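Local coordinates for protein octaprenyl-diphosphate synthase (Bacteroides thetaiotaomicron, PDB 3RMG) that probably acts as a magnesium-dependent prenyltransferase that lengthens allylic diphosphates by adding isopentenyl units, as in other members of the FPP/GGPP synthase family, at residues 56-59 with 60-64; 189-192 with 193-197; 199-202 with 203-206; 288-291 with 292-295; 305-308 with 309-313. All coordinates share one frame; numbering follows the deposited sequence.

Contact 1 (56-59 with 60-64)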
loop_
_atom_site.group_PDB
_atom_site.type_symbol
_atom_site.label_atom_id
_atom_site.label_comp_id
_atom_site.label_asym_id
_atom_site.label_seq_id
_atom_site.Cartn_x
_atom_site.Cartn_y
_atom_site.Cartn_z
ATOM N N LEU A 56 -23.446 -6.535 -0.353
ATOM C CA LEU A 56 -24.721 -6.219 -0.976
ATOM C C LEU A 56 -25.886 -6.692 -0.123
ATOM O O LEU A 56 -26.818 -5.915 0.134
ATOM C CB LEU A 56 -24.801 -6.789 -2.402
ATOM C CG LEU A 56 -23.640 -6.326 -3.292
ATOM C CD1 LEU A 56 -23.693 -6.945 -4.658
ATOM C CD2 LEU A 56 -23.617 -4.809 -3.397
ATOM N N LEU A 57 -25.851 -7.947 0.329
ATOM C CA LEU A 57 -26.967 -8.441 1.147
ATOM C C LEU A 57 -27.156 -7.611 2.419
ATOM O O LEU A 57 -28.284 -7.227 2.743
ATOM C CB LEU A 57 -26.846 -9.933 1.470
ATOM C CG LEU A 57 -26.953 -10.942 0.318
ATOM C CD1 LEU A 57 -26.593 -12.308 0.777
ATOM C CD2 LEU A 57 -28.337 -10.957 -0.314
ATOM N N VAL A 58 -26.071 -7.323 3.142
ATOM C CA VAL A 58 -26.184 -6.553 4.404
ATOM C C VAL A 58 -26.794 -5.175 4.167
ATOM O O VAL A 58 -27.623 -4.717 4.942
ATOM C CB VAL A 58 -24.806 -6.394 5.129
ATOM C CG1 VAL A 58 -24.860 -5.291 6.218
ATOM C CG2 VAL A 58 -24.401 -7.685 5.735
ATOM N N ALA A 59 -26.373 -4.506 3.102
ATOM C CA ALA A 59 -26.911 -3.176 2.804
ATOM C C ALA A 59 -28.407 -3.268 2.534
ATOM O O ALA A 59 -29.196 -2.422 2.989
ATOM C CB ALA A 59 -26.178 -2.531 1.620
ATOM N N ARG A 60 -28.797 -4.319 1.819
ATOM C CA ARG A 60 -30.202 -4.528 1.486
ATOM C C ARG A 60 -31.050 -4.861 2.719
ATOM O O ARG A 60 -32.276 -4.725 2.688
ATOM C CB ARG A 60 -30.363 -5.577 0.379
ATOM C CG ARG A 60 -29.990 -5.047 -1.026
ATOM C CD ARG A 60 -31.017 -4.057 -1.591
ATOM N NE ARG A 60 -32.330 -4.685 -1.699
ATOM C CZ ARG A 60 -32.688 -5.485 -2.701
ATOM N NH1 ARG A 60 -31.839 -5.740 -3.695
ATOM N NH2 ARG A 60 -33.900 -6.031 -2.715
ATOM N N LEU A 61 -30.416 -5.263 3.819
ATOM C CA LEU A 61 -31.169 -5.359 5.074
ATOM C C LEU A 61 -31.751 -4.000 5.454
ATOM O O LEU A 61 -32.816 -3.930 6.046
ATOM C CB LEU A 61 -30.307 -5.873 6.225
ATOM C CG LEU A 61 -29.974 -7.357 6.268
ATOM C CD1 LEU A 61 -29.052 -7.636 7.442
ATOM C CD2 LEU A 61 -31.258 -8.179 6.370
ATOM N N TYR A 62 -31.056 -2.922 5.097
ATOM C CA TYR A 62 -31.412 -1.585 5.585
ATOM C C TYR A 62 -32.012 -0.667 4.532
ATOM O O TYR A 62 -32.815 0.207 4.850
ATOM C CB TYR A 62 -30.186 -0.912 6.193
ATOM C CG TYR A 62 -29.573 -1.745 7.270
ATOM C CD1 TYR A 62 -30.275 -2.024 8.433
ATOM C CD2 TYR A 62 -28.304 -2.278 7.120
ATOM C CE1 TYR A 62 -29.725 -2.804 9.427
ATOM C CE2 TYR A 62 -27.740 -3.061 8.098
ATOM C CZ TYR A 62 -28.459 -3.326 9.256
ATOM O OH TYR A 62 -27.902 -4.112 10.243
ATOM N N GLY A 63 -31.607 -0.844 3.281
ATOM C CA GLY A 63 -32.084 0.029 2.222
ATOM C C GLY A 63 -31.668 -0.417 0.840
ATOM O O GLY A 63 -31.390 -1.589 0.604
ATOM N N ALA A 64 -31.642 0.524 -0.085
ATOM C CA ALA A 64 -31.200 0.223 -1.427
ATOM C C ALA A 64 -29.692 0.408 -1.464
ATOM O O ALA A 64 -29.136 1.217 -0.731
ATOM C CB ALA A 64 -31.879 1.139 -2.439
#
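V58 and Y62, four residues apart at the end of helix 50-62, lie side by side and point the same way. V58 holds CG1 anti to its backbone N (chi1 165°), which turns that methyl along the helix to 4.1 Å from Y62 CE2. The same tyrosine side chain also nears the backbone, with Y62 CD2 3.3 Å from V58 O, which approaches the ring obliquely. L61 CB sits over the centre of one face of the Y62 ring, and also reaches V58 O at 3.2 Å. R60 starts along the helix, its CG 3.5 Å from L56 O, and then bends at chi2 and chi3, so that the guanidinium swings off the helix to give a hydrogen bond from NH1 to P12 O. Behind it, R60 N binds L56 O in a regular helical bond, whereas L61 N splits weakly between L57 O and V58 O. A59 O is gripped twice: G63 N lies 2.9 Å away in the carbonyl plane, and Y62 N, equally distant, comes from well above it. V189, V191, A186 and F198 pack around Y62, while V58 lies against A182, A185 and A199, joining this helix end to helices 174-188 and 193-217. The backbone bonding is thus irregular here, with one shared donor and one doubly used acceptor; the apolar groups of V58, L61 and Y62 pack this turn on its neighbours, and the one cationic side chain is directed to a backbone carbonyl of another part of the chain.

Contact 2 (189-192 with 193-197)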
loop_
_atom_site.group_PDB
_atom_site.type_symbol
_atom_site.label_atom_id
_atom_site.label_comp_id
_atom_site.label_asym_id
_atom_site.label_seq_id
_atom_site.Cartn_x
_atom_site.Cartn_y
_atom_site.Cartn_z
ATOM N N VAL A 189 -25.219 2.802 3.779
ATOM C CA VAL A 189 -26.639 3.140 3.681
ATOM C C VAL A 189 -27.038 3.981 4.885
ATOM O O VAL A 189 -28.206 4.256 5.117
ATOM C CB VAL A 189 -27.551 1.875 3.557
ATOM C CG1 VAL A 189 -27.238 1.109 2.272
ATOM C CG2 VAL A 189 -27.374 0.948 4.749
ATOM N N GLN A 190 -26.044 4.382 5.660
ATOM C CA GLN A 190 -26.234 5.417 6.671
ATOM C C GLN A 190 -27.225 5.070 7.771
ATOM O O GLN A 190 -28.055 5.902 8.132
ATOM C CB GLN A 190 -26.671 6.718 6.000
ATOM C CG GLN A 190 -25.718 7.183 4.924
ATOM C CD GLN A 190 -26.066 8.552 4.406
ATOM O OE1 GLN A 190 -27.240 8.885 4.242
ATOM N NE2 GLN A 190 -25.048 9.361 4.145
ATOM N N VAL A 191 -27.141 3.864 8.318
ATOM C CA VAL A 191 -27.990 3.522 9.456
ATOM C C VAL A 191 -27.271 3.829 10.770
ATOM O O VAL A 191 -26.111 4.234 10.772
ATOM C CB VAL A 191 -28.460 2.064 9.389
ATOM C CG1 VAL A 191 -29.394 1.882 8.194
ATOM C CG2 VAL A 191 -27.261 1.123 9.268
ATOM N N GLY A 192 -27.959 3.658 11.889
ATOM C CA GLY A 192 -27.380 4.009 13.183
ATOM C C GLY A 192 -26.224 3.124 13.638
ATOM O O GLY A 192 -25.923 2.085 13.021
ATOM N N GLU A 193 -25.593 3.537 14.733
ATOM C CA GLU A 193 -24.423 2.863 15.295
ATOM C C GLU A 193 -24.680 1.405 15.677
ATOM O O GLU A 193 -23.820 0.544 15.478
ATOM C CB GLU A 193 -23.887 3.642 16.507
ATOM C CG GLU A 193 -23.270 4.992 16.146
ATOM C CD GLU A 193 -22.624 5.692 17.337
ATOM O OE1 GLU A 193 -22.175 4.999 18.280
ATOM O OE2 GLU A 193 -22.563 6.941 17.323
ATOM N N GLU A 194 -25.864 1.124 16.204
ATOM C CA GLU A 194 -26.179 -0.230 16.632
ATOM C C GLU A 194 -26.320 -1.184 15.444
ATOM O O GLU A 194 -25.901 -2.341 15.507
ATOM C CB GLU A 194 -27.435 -0.263 17.506
ATOM C CG GLU A 194 -28.747 -0.294 16.738
ATOM C CD GLU A 194 -29.436 1.056 16.686
ATOM O OE1 GLU A 194 -28.815 2.037 16.219
ATOM O OE2 GLU A 194 -30.612 1.124 17.107
ATOM N N GLU A 195 -26.893 -0.690 14.354
ATOM C CA GLU A 195 -27.042 -1.509 13.164
ATOM C C GLU A 195 -25.680 -1.789 12.548
ATOM O O GLU A 195 -25.384 -2.926 12.145
ATOM C CB GLU A 195 -27.998 -0.839 12.176
ATOM C CG GLU A 195 -29.417 -0.684 12.734
ATOM C CD GLU A 195 -30.120 0.578 12.254
ATOM O OE1 GLU A 195 -29.514 1.673 12.328
ATOM O OE2 GLU A 195 -31.288 0.472 11.819
ATOM N N VAL A 196 -24.836 -0.761 12.503
ATOM C CA VAL A 196 -23.444 -0.906 12.070
ATOM C C VAL A 196 -22.718 -1.910 12.970
ATOM O O VAL A 196 -22.016 -2.787 12.482
ATOM C CB VAL A 196 -22.718 0.460 12.089
ATOM C CG1 VAL A 196 -21.246 0.285 11.939
ATOM C CG2 VAL A 196 -23.257 1.361 10.976
ATOM N N ALA A 197 -22.917 -1.800 14.283
ATOM C CA ALA A 197 -22.316 -2.745 15.225
ATOM C C ALA A 197 -22.896 -4.144 15.031
ATOM O O ALA A 197 -22.184 -5.163 15.116
ATOM C CB ALA A 197 -22.520 -2.278 16.684
#
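G192 O receives a nearly straight hydrogen bond from V196 N, 3.1 Å away in the carbonyl plane, and so closes the first turn of helix 193-217. G192 is the N-cap, and its own N-H is taken by the side chain of E195, whose OE1 lies 2.6 Å from G192 N with a distinctly bent N-H angle of 130°. To get there E195 sets CG anti to its carbonyl carbon (chi1 -63°) and kinks at chi2, which folds the carboxylate back over the loop. This is the backbone-to-side-chain half of a capping box; with glycine at the N-cap, the reciprocal side-chain bond is missing. V191 meets E195 at about a right angle: V191 CB is 3.1 Å from the bonded OE1, and V191 CG2 packs on E195 CB at 3.6 Å. V191 CG2 also faces V196 CG2 at 4.4 Å, a loose version of the hydrophobic staple between the residue before the N-cap and the fourth residue after it. V196 CG2 lies closer to G192 O, at 3.4 Å. The apolar side continues into helix 174-188, where A186 touches both valines, and Y62 of helix 50-62 packs against E195.

Contact 3 (199-202 with 203-206)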
loop_
_atom_site.group_PDB
_atom_site.type_symbol
_atom_site.label_atom_id
_atom_site.label_comp_id
_atom_site.label_asym_id
_atom_site.label_seq_id
_atom_site.Cartn_x
_atom_site.Cartn_y
_atom_site.Cartn_z
ATOM N N ALA A 199 -24.021 -5.336 12.211
ATOM C CA ALA A 199 -23.525 -5.860 10.935
ATOM C C ALA A 199 -22.096 -6.360 11.097
ATOM O O ALA A 199 -21.740 -7.432 10.572
ATOM C CB ALA A 199 -23.585 -4.773 9.852
ATOM N N ARG A 200 -21.282 -5.590 11.824
ATOM C CA ARG A 200 -19.890 -5.981 12.093
ATOM C C ARG A 200 -19.780 -7.347 12.777
ATOM O O ARG A 200 -19.043 -8.224 12.323
ATOM C CB ARG A 200 -19.156 -4.914 12.927
ATOM C CG ARG A 200 -17.602 -5.103 12.982
ATOM C CD ARG A 200 -17.017 -4.672 14.341
ATOM N NE ARG A 200 -17.486 -5.570 15.404
ATOM C CZ ARG A 200 -16.890 -6.717 15.739
ATOM N NH1 ARG A 200 -15.775 -7.098 15.117
ATOM N NH2 ARG A 200 -17.404 -7.482 16.697
ATOM N N LEU A 201 -20.507 -7.535 13.869
ATOM C CA LEU A 201 -20.535 -8.841 14.540
ATOM C C LEU A 201 -20.999 -9.976 13.614
ATOM O O LEU A 201 -20.375 -11.040 13.540
ATOM C CB LEU A 201 -21.451 -8.765 15.746
ATOM C CG LEU A 201 -21.418 -9.941 16.705
ATOM C CD1 LEU A 201 -19.975 -10.235 17.107
ATOM C CD2 LEU A 201 -22.299 -9.644 17.927
ATOM N N LEU A 202 -22.112 -9.762 12.928
ATOM C CA LEU A 202 -22.546 -10.679 11.880
ATOM C C LEU A 202 -21.395 -11.074 10.950
ATOM O O LEU A 202 -21.117 -12.250 10.758
ATOM C CB LEU A 202 -23.647 -10.036 11.040
ATOM C CG LEU A 202 -24.206 -10.975 9.980
ATOM C CD1 LEU A 202 -24.748 -12.254 10.653
ATOM C CD2 LEU A 202 -25.290 -10.271 9.181
ATOM N N GLY A 203 -20.722 -10.086 10.367
ATOM C CA GLY A 203 -19.686 -10.390 9.395
ATOM C C GLY A 203 -18.548 -11.123 10.067
ATOM O O GLY A 203 -17.896 -11.995 9.472
ATOM N N GLU A 204 -18.281 -10.763 11.316
ATOM C CA GLU A 204 -17.205 -11.425 12.021
ATOM C C GLU A 204 -17.564 -12.893 12.225
ATOM O O GLU A 204 -16.732 -13.764 11.997
ATOM C CB GLU A 204 -16.889 -10.751 13.356
ATOM C CG GLU A 204 -15.878 -11.536 14.189
ATOM C CD GLU A 204 -15.418 -10.759 15.406
ATOM O OE1 GLU A 204 -15.802 -11.134 16.537
ATOM O OE2 GLU A 204 -14.694 -9.758 15.223
ATOM N N TYR A 205 -18.785 -13.176 12.677
ATOM C CA TYR A 205 -19.161 -14.574 12.862
ATOM C C TYR A 205 -19.004 -15.342 11.555
ATOM O O TYR A 205 -18.522 -16.483 11.539
ATOM C CB TYR A 205 -20.598 -14.724 13.360
ATOM C CG TYR A 205 -20.782 -14.381 14.817
ATOM C CD1 TYR A 205 -22.017 -13.986 15.303
ATOM C CD2 TYR A 205 -19.713 -14.425 15.708
ATOM C CE1 TYR A 205 -22.199 -13.675 16.651
ATOM C CE2 TYR A 205 -19.888 -14.111 17.046
ATOM C CZ TYR A 205 -21.139 -13.748 17.508
ATOM O OH TYR A 205 -21.324 -13.436 18.835
ATOM N N ILE A 206 -19.426 -14.714 10.462
ATOM C CA ILE A 206 -19.374 -15.352 9.148
ATOM C C ILE A 206 -17.930 -15.617 8.708
ATOM O O ILE A 206 -17.596 -16.721 8.218
ATOM C CB ILE A 206 -20.119 -14.501 8.102
ATOM C CG1 ILE A 206 -21.637 -14.575 8.361
ATOM C CG2 ILE A 206 -19.762 -14.947 6.686
ATOM C CD1 ILE A 206 -22.449 -13.606 7.537
#
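R200 NH1 and E204 OE2 form a salt bridge of 2.9 Å with a fairly straight hydrogen bond, one turn apart on helix 193-217. The carboxylate oxygen lies at the edge of the guanidinium, close to its plane, but the arginine comes at it from above the carboxylate plane; the two flat groups stand 78° apart, so the grip is single rather than two-pronged. R200 bends at chi2 and chi3 to come back along the helix, whereas E204 runs out straight beyond CG. Next to this pair, L201 lays CD1 over one face of the Y205 ring, 4.0 Å from the ring centroid and displaced toward the rim: a CH-pi contact. L201 O lies beneath a ring face too, 3.6 Å from Y205 CG. Both i to i+4 pairs belong to one long helix of the all-alpha isoprenoid synthase fold, which farther on carries the second aspartate-rich motif of this family. On the buried side, L202 CG approaches I206 CD1 at 4.0 Å, and I206 CG1 lies over L202 O. Without the phenol, as with an alanine here, the L201 methyl would probably lose the ring it lies on, and a gap would open toward K297 and A298 of helix 283-302. The pairs are held in step by four regular backbone bonds, from A199 O to G203 N through to L202 O to I206 N. Farther out, A179 and E183 of helix 174-188 border the salt bridge, L301 covers L201 and L202, and F178, L54, Y317 and L318 surround I206.

Contact 4 (288-291 with 292-295)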
loop_
_atom_site.group_PDB
_atom_site.type_symbol
_atom_site.label_atom_id
_atom_site.label_comp_id
_atom_site.label_asym_id
_atom_site.label_seq_id
_atom_site.Cartn_x
_atom_site.Cartn_y
_atom_site.Cartn_z
ATOM N N CYS A 288 -15.814 -28.812 13.026
ATOM C CA CYS A 288 -17.198 -28.765 12.553
ATOM C C CYS A 288 -18.222 -28.390 13.640
ATOM O O CYS A 288 -19.185 -27.671 13.366
ATOM C CB CYS A 288 -17.593 -30.090 11.892
ATOM S SG CYS A 288 -17.056 -30.242 10.174
ATOM N N ARG A 289 -18.028 -28.875 14.864
ATOM C CA ARG A 289 -18.925 -28.494 15.956
ATOM C C ARG A 289 -18.779 -27.006 16.310
ATOM O O ARG A 289 -19.744 -26.342 16.649
ATOM C CB ARG A 289 -18.710 -29.375 17.188
ATOM C CG ARG A 289 -19.769 -30.454 17.359
ATOM C CD ARG A 289 -19.191 -31.746 17.903
ATOM N NE ARG A 289 -18.299 -31.535 19.043
ATOM C CZ ARG A 289 -17.258 -32.320 19.319
ATOM N NH1 ARG A 289 -16.981 -33.349 18.528
ATOM N NH2 ARG A 289 -16.487 -32.071 20.373
ATOM N N THR A 290 -17.562 -26.496 16.225
ATOM C CA THR A 290 -17.294 -25.101 16.509
ATOM C C THR A 290 -17.940 -24.186 15.452
ATOM O O THR A 290 -18.607 -23.193 15.786
ATOM C CB THR A 290 -15.784 -24.873 16.596
ATOM O OG1 THR A 290 -15.271 -25.639 17.692
ATOM C CG2 THR A 290 -15.452 -23.403 16.810
ATOM N N ILE A 291 -17.742 -24.534 14.183
ATOM C CA ILE A 291 -18.409 -23.849 13.085
ATOM C C ILE A 291 -19.911 -23.734 13.356
ATOM O O ILE A 291 -20.506 -22.670 13.173
ATOM C CB ILE A 291 -18.161 -24.576 11.747
ATOM C CG1 ILE A 291 -16.719 -24.364 11.292
ATOM C CG2 ILE A 291 -19.114 -24.086 10.660
ATOM C CD1 ILE A 291 -16.345 -25.194 10.083
ATOM N N GLU A 292 -20.512 -24.832 13.804
ATOM C CA GLU A 292 -21.941 -24.895 14.099
ATOM C C GLU A 292 -22.308 -23.896 15.199
ATOM O O GLU A 292 -23.347 -23.251 15.146
ATOM C CB GLU A 292 -22.296 -26.315 14.559
ATOM C CG GLU A 292 -23.572 -26.881 13.981
ATOM C CD GLU A 292 -23.609 -26.777 12.477
ATOM O OE1 GLU A 292 -22.527 -26.848 11.855
ATOM O OE2 GLU A 292 -24.716 -26.619 11.920
ATOM N N GLN A 293 -21.453 -23.780 16.207
ATOM C CA GLN A 293 -21.685 -22.823 17.275
ATOM C C GLN A 293 -21.714 -21.390 16.737
ATOM O O GLN A 293 -22.607 -20.615 17.084
ATOM C CB GLN A 293 -20.616 -22.951 18.363
ATOM C CG GLN A 293 -20.801 -24.137 19.300
ATOM C CD GLN A 293 -19.502 -24.526 20.013
ATOM O OE1 GLN A 293 -19.389 -25.619 20.565
ATOM N NE2 GLN A 293 -18.518 -23.633 19.988
ATOM N N TYR A 294 -20.738 -21.037 15.902
ATOM C CA TYR A 294 -20.676 -19.680 15.368
ATOM C C TYR A 294 -21.798 -19.401 14.376
ATOM O O TYR A 294 -22.301 -18.279 14.292
ATOM C CB TYR A 294 -19.309 -19.372 14.753
ATOM C CG TYR A 294 -18.301 -18.964 15.793
ATOM C CD1 TYR A 294 -18.274 -17.663 16.287
ATOM C CD2 TYR A 294 -17.377 -19.881 16.293
ATOM C CE1 TYR A 294 -17.352 -17.292 17.254
ATOM C CE2 TYR A 294 -16.451 -19.521 17.268
ATOM C CZ TYR A 294 -16.450 -18.236 17.744
ATOM O OH TYR A 294 -15.537 -17.881 18.695
ATOM N N LYS A 295 -22.186 -20.425 13.635
ATOM C CA LYS A 295 -23.303 -20.324 12.712
ATOM C C LYS A 295 -24.575 -20.045 13.489
ATOM O O LYS A 295 -25.407 -19.237 13.071
ATOM C CB LYS A 295 -23.463 -21.621 11.935
ATOM C CG LYS A 295 -24.435 -21.554 10.795
ATOM C CD LYS A 295 -24.497 -22.902 10.106
ATOM C CE LYS A 295 -25.586 -22.946 9.061
ATOM N NZ LYS A 295 -25.961 -24.350 8.734
#
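T290 places CG2 anti to its backbone N, and Y294 places CG anti to its carbonyl carbon (chi1 -83°), which lays the two side chains, one turn apart, alongside each other and pointing the same way. This i to i+4 pair lies on helix 283-302, part of the all-helical bundle of the family. The threonine methyl meets the side of the phenol: T290 CG2 is 4.0 Å from Y294 CE2 and as far from CD2. Near the plane of that ring, at its edge, lies T290 O, 3.6 Å from Y294 CD2. The other branch of T290 turns back along the helix, where OG1 is hydrogen-bonded to Y286 O; the buried hydroxyl is thereby satisfied within its own helix. Q293 stretches out beyond CG and brings NE2 to 4.0 Å from T290 CA, a simple packing of the amide against the backbone. Around the helix, T290 meets F167 and Y294 meets I208, C209 and R171, while I291 is buried against I212 and V322. K295, fully extended, carries its ammonium away from this stretch to a salt bridge with D319 of helix 309-323. Regular backbone bonds join all four residue pairs, the shortest from K295 N to I291 O at 2.8 Å. On the outer side, E292 CB rests 3.3 Å from R289 O.

Contact 5 (305-308 with 309-313)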
loop_
_atom_site.group_PDB
_atom_site.type_symbol
_atom_site.label_atom_id
_atom_site.label_comp_id
_atom_site.label_asym_id
_atom_site.label_seq_id
_atom_site.Cartn_x
_atom_site.Cartn_y
_atom_site.Cartn_z
ATOM N N LEU A 305 -34.090 -9.442 13.211
ATOM C CA LEU A 305 -34.638 -8.795 12.022
ATOM C C LEU A 305 -35.944 -9.476 11.633
ATOM O O LEU A 305 -36.104 -10.663 11.863
ATOM C CB LEU A 305 -33.647 -8.926 10.872
ATOM C CG LEU A 305 -32.313 -8.206 11.053
ATOM C CD1 LEU A 305 -31.415 -8.421 9.848
ATOM C CD2 LEU A 305 -32.566 -6.735 11.265
ATOM N N PRO A 306 -36.888 -8.722 11.047
ATOM C CA PRO A 306 -38.067 -9.348 10.452
ATOM C C PRO A 306 -37.613 -10.167 9.260
ATOM O O PRO A 306 -36.605 -9.808 8.629
ATOM C CB PRO A 306 -38.872 -8.149 9.933
ATOM C CG PRO A 306 -37.853 -7.111 9.650
ATOM C CD PRO A 306 -36.805 -7.284 10.733
ATOM N N ASP A 307 -38.326 -11.239 8.920
ATOM C CA ASP A 307 -37.905 -11.988 7.743
ATOM C C ASP A 307 -38.164 -11.196 6.476
ATOM O O ASP A 307 -39.004 -10.302 6.436
ATOM C CB ASP A 307 -38.492 -13.404 7.656
ATOM C CG ASP A 307 -37.557 -14.371 6.889
ATOM O OD1 ASP A 307 -37.933 -15.530 6.621
ATOM O OD2 ASP A 307 -36.424 -13.963 6.554
ATOM N N SER A 308 -37.392 -11.509 5.452
ATOM C CA SER A 308 -37.428 -10.808 4.194
ATOM C C SER A 308 -36.704 -11.728 3.234
ATOM O O SER A 308 -36.137 -12.730 3.671
ATOM C CB SER A 308 -36.658 -9.479 4.304
ATOM O OG SER A 308 -35.279 -9.689 4.593
ATOM N N ASN A 309 -36.705 -11.382 1.947
ATOM C CA ASN A 309 -35.953 -12.131 0.964
ATOM C C ASN A 309 -34.459 -11.978 1.239
ATOM O O ASN A 309 -33.658 -12.879 0.941
ATOM C CB ASN A 309 -36.318 -11.695 -0.477
ATOM C CG ASN A 309 -36.117 -10.199 -0.723
ATOM O OD1 ASN A 309 -36.065 -9.401 0.210
ATOM N ND2 ASN A 309 -36.001 -9.820 -1.995
ATOM N N ILE A 310 -34.089 -10.839 1.827
ATOM C CA ILE A 310 -32.690 -10.575 2.146
ATOM C C ILE A 310 -32.233 -11.432 3.339
ATOM O O ILE A 310 -31.196 -12.093 3.268
ATOM C CB ILE A 310 -32.413 -9.074 2.393
ATOM C CG1 ILE A 310 -32.736 -8.262 1.143
ATOM C CG2 ILE A 310 -30.947 -8.859 2.747
ATOM C CD1 ILE A 310 -32.129 -8.845 -0.142
ATOM N N CYS A 311 -33.023 -11.446 4.414
ATOM C CA CYS A 311 -32.740 -12.330 5.548
ATOM C C CYS A 311 -32.599 -13.771 5.064
ATOM O O CYS A 311 -31.665 -14.472 5.448
ATOM C CB CYS A 311 -33.831 -12.234 6.619
ATOM S SG CYS A 311 -33.334 -12.760 8.330
ATOM N N LEU A 312 -33.514 -14.209 4.204
ATOM C CA LEU A 312 -33.506 -15.591 3.726
ATOM C C LEU A 312 -32.250 -15.838 2.893
ATOM O O LEU A 312 -31.609 -16.891 2.989
ATOM C CB LEU A 312 -34.772 -15.876 2.899
ATOM C CG LEU A 312 -34.779 -17.116 1.987
ATOM C CD1 LEU A 312 -34.428 -18.356 2.756
ATOM C CD2 LEU A 312 -36.125 -17.302 1.298
ATOM N N ALA A 313 -31.888 -14.849 2.087
ATOM C CA ALA A 313 -30.682 -14.937 1.279
ATOM C C ALA A 313 -29.425 -15.096 2.148
ATOM O O ALA A 313 -28.559 -15.920 1.853
ATOM C CB ALA A 313 -30.571 -13.722 0.347
#
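S308 OG accepts from C311 N across 2.9 Å in an almost perfectly straight bond, N-H angle 177°. The serine hydroxyl gets there because chi1 of 63° puts OG between the backbone N and the carbonyl carbon, tucked back over the start of helix 309-323. S308 O is used too, taking L312 N at 3.1 Å from a direction tilted out of the carbonyl plane. The backbone N-H of S308 makes a weak bond to OD2 of D307. That carboxylate oxygen has a stronger partner farther along the helix, the guanidinium of R315, with which it forms a salt bridge; the positive charge is likely to ease the repulsion between D307 OD2 and S308 O, two acceptors 3.1 Å apart. D307 OD2 also presses on the C311 side chain, 3.1 Å from CB and 3.8 Å from SG. Inside the helix, N309 O takes A313 N, so regular bonding has begun by the first full turn. Were S308 replaced by an alanine, C311 N would probably be left without its acceptor at the first turn. I310 packs on R60 and L61 of helix 50-62, A313 on L57, and P12 packs on N309 and I310. A serine N-cap whose hydroxyl accepts from the N-H three residues on is a classical helix-capping motif, used here where the chain turns from helix 283-302 into helix 309-323.

How the contacts relate
Contacts 2 and 5 are helix starts, contact 1 a helix end, and contacts 3 and 4 helix interiors. The three termini cluster at one end of the molecule: contact 1 touches contact 2 through Y62 and contact 5 through L57, though contacts 2 and 5 do not themselves touch. Contact 2 is a surface contact with no buried residue; the others are partly buried, and contact 3 lies nearest the chain's centre, about 12 Å centre to centre. Contacts 2 and 3 share helix 193-217, and contact 3 meets contact 4 through Y205 and Y294. At the starts, side-chain carboxylate or hydroxyl oxygens accept from backbone N-H groups; in the interiors the backbone satisfies itself, and side chains pair by charge, methyl-ring contact or apolar packing.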